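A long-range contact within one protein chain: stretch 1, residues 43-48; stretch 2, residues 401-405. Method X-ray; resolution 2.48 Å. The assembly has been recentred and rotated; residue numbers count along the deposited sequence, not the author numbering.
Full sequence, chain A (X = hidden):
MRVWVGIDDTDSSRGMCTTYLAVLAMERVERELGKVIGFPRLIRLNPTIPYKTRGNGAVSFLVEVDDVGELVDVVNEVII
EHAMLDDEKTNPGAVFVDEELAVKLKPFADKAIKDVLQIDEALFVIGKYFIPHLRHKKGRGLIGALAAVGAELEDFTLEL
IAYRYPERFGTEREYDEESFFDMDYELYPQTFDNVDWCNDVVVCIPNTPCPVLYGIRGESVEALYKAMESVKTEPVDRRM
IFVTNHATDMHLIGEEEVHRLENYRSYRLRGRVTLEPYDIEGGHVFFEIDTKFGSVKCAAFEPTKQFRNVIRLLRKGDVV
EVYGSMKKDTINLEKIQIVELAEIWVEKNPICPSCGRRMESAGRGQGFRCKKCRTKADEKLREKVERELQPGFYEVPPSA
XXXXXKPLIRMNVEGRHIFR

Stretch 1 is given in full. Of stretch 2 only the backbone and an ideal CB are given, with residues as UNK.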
# COMPACT_ATOMS: atom_id res chain seq x y z
N ILE A 43 -2.40 -12.47 2.27
CA ILE A 43 -3.13 -11.45 3.03
C ILE A 43 -2.18 -10.52 3.79
O ILE A 43 -1.60 -10.93 4.79
CB ILE A 43 -4.09 -12.13 4.05
CG1 ILE A 43 -5.02 -13.13 3.34
CG2 ILE A 43 -4.88 -11.09 4.83
CD1 ILE A 43 -5.91 -12.55 2.26
N ARG A 44 -2.03 -9.29 3.33
CA ARG A 44 -1.26 -8.27 4.07
C ARG A 44 -2.06 -7.70 5.24
O ARG A 44 -3.25 -7.39 5.12
CB ARG A 44 -0.85 -7.12 3.16
CG ARG A 44 0.08 -7.51 2.03
CD ARG A 44 1.49 -7.79 2.50
NE ARG A 44 2.35 -8.17 1.37
CZ ARG A 44 3.60 -8.59 1.46
NH1 ARG A 44 4.20 -8.72 2.63
NH2 ARG A 44 4.26 -8.91 0.34
N LEU A 45 -1.39 -7.54 6.38
CA LEU A 45 -2.04 -7.09 7.60
C LEU A 45 -1.66 -5.64 7.89
O LEU A 45 -1.03 -4.99 7.06
CB LEU A 45 -1.65 -8.00 8.76
CG LEU A 45 -1.78 -9.49 8.46
CD1 LEU A 45 -1.25 -10.29 9.63
CD2 LEU A 45 -3.21 -9.89 8.14
N ASN A 46 -2.07 -5.14 9.06
CA ASN A 46 -1.77 -3.77 9.45
C ASN A 46 -0.33 -3.43 9.10
O ASN A 46 0.60 -3.97 9.69
CB ASN A 46 -2.01 -3.58 10.95
CG ASN A 46 -1.97 -2.12 11.36
OD1 ASN A 46 -1.36 -1.29 10.69
ND2 ASN A 46 -2.64 -1.79 12.45
N PRO A 47 -0.14 -2.55 8.11
CA PRO A 47 1.21 -2.26 7.64
C PRO A 47 2.01 -1.34 8.56
O PRO A 47 3.14 -0.99 8.22
CB PRO A 47 0.96 -1.58 6.29
CG PRO A 47 -0.34 -0.89 6.47
CD PRO A 47 -1.15 -1.78 7.37
N THR A 48 1.45 -0.95 9.69
CA THR A 48 2.12 -0.03 10.61
C THR A 48 2.93 -0.74 11.69
O THR A 48 3.82 -0.12 12.29
CB THR A 48 1.12 0.93 11.29
OG1 THR A 48 0.15 0.18 12.03
CG2 THR A 48 0.40 1.79 10.26
N UNK A 401 4.57 3.21 -3.79
CA UNK A 401 3.27 2.63 -3.47
C UNK A 401 3.48 1.64 -2.33
O UNK A 401 4.43 0.86 -2.36
CB UNK A 401 2.64 1.95 -4.69
N UNK A 402 2.60 1.68 -1.33
CA UNK A 402 2.62 0.68 -0.28
C UNK A 402 1.69 -0.46 -0.69
O UNK A 402 0.72 -0.24 -1.40
CB UNK A 402 2.21 1.28 1.07
N UNK A 403 2.02 -1.68 -0.26
CA UNK A 403 1.30 -2.91 -0.67
C UNK A 403 -0.23 -2.76 -0.77
O UNK A 403 -0.82 -3.08 -1.81
CB UNK A 403 1.62 -4.03 0.32
N UNK A 404 -0.85 -2.26 0.30
CA UNK A 404 -2.31 -2.16 0.42
C UNK A 404 -2.93 -0.94 -0.27
O UNK A 404 -4.15 -0.90 -0.46
CB UNK A 404 -2.69 -2.13 1.90
N UNK A 405 -2.10 0.04 -0.62
CA UNK A 405 -2.59 1.26 -1.28
C UNK A 405 -3.26 0.96 -2.61
O UNK A 405 -2.61 0.48 -3.55
CB UNK A 405 -1.44 2.24 -1.50

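Position 401 lies out of reach of stretch 1: nothing of that segment comes within 5.5 Å of its ideal CB, and its extended backbone (phi/psi -59/135) sets no strong preference. Almost any residue would be tolerated as far as this contact is concerned. The deposited residue is R401, whose side chain stays well clear of stretch 1.

Position 402 opens a type I turn that runs to 405, closed by a backbone hydrogen bond from N of 405 to O of 402 (2.9 Å). Its CA-to-CB bond points toward stretch 1, but the ideal CB has no neighbour there within 5.5 Å, so a short side chain would leave the gap unfilled. Farther along lie the ring of P47 and its carbonyl oxygen, an acceptor beside an apolar surface. A long side chain ending in a donor, lysine or arginine, could reach both. The residue is R402. Its guanidinium places one face over CG of P47, while NH2 donates to O of P47 at 3.0 Å; the N-H...O angle of 125° marks this bond as weak.

At 403 the backbone (-40/-53) suits the second residue of the turn, and CA-to-CB points toward stretch 1, with the ideal CB 4.2 Å from CG of R44. The R44 side chain extends past this position and presents its flat, charged guanidinium. A planar ring would suit this surface, whether histidine, tyrosine, phenylalanine or tryptophan; an acidic group could instead answer the charge. The residue is H403. Its imidazole stacks on the R44 guanidinium, with centres 4.0 Å apart and planes at 3°, and CD2 of H403 lies 3.8 Å from NE of R44. Such a stack uses the flat faces of both groups and does not require a hydrogen bond between them.

At 404 CA-to-CB also points toward stretch 1. The ideal CB is 5.3 Å from CG of P47 and 5.5 Å from CB of R44, leaving room for a medium-sized apolar side chain between these aliphatic surfaces; leucine, isoleucine or methionine would suit. The residue is L404. Its CD1 packs 3.8 Å from CD of P47 and also approaches O of L45 at 3.7 Å, while CG lies 4.1 Å from CB of R44.

Position 405 ends the turn, beyond reach of stretch 1, which therefore imposes little choice. The residue is S405, whose OG is hydrogen-bonded elsewhere in the structure.

Stretch 2 (401-405) RRHLS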
# COMPACT_ATOMS: atom_id res chain seq x y z
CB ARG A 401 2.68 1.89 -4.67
CG ARG A 401 1.26 1.36 -4.46
CD ARG A 401 0.16 2.09 -5.22
NE ARG A 401 0.43 3.50 -5.46
CZ ARG A 401 0.94 4.00 -6.59
NH1 ARG A 401 1.26 3.22 -7.61
NH2 ARG A 401 1.15 5.30 -6.69
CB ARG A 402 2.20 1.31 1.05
CG ARG A 402 3.10 2.47 1.45
CD ARG A 402 2.86 2.92 2.89
NE ARG A 402 3.33 1.94 3.86
CZ ARG A 402 2.97 1.90 5.15
NH1 ARG A 402 2.12 2.80 5.65
NH2 ARG A 402 3.46 0.96 5.95
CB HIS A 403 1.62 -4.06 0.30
CG HIS A 403 3.06 -4.51 0.28
ND1 HIS A 403 3.74 -4.75 -0.89
CD2 HIS A 403 3.93 -4.77 1.28
CE1 HIS A 403 4.98 -5.13 -0.61
NE2 HIS A 403 5.12 -5.16 0.70
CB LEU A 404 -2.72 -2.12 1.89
CG LEU A 404 -2.60 -3.45 2.62
CD1 LEU A 404 -2.39 -3.25 4.11
CD2 LEU A 404 -3.84 -4.31 2.36
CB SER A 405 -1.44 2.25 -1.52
OG SER A 405 -0.86 2.69 -0.30
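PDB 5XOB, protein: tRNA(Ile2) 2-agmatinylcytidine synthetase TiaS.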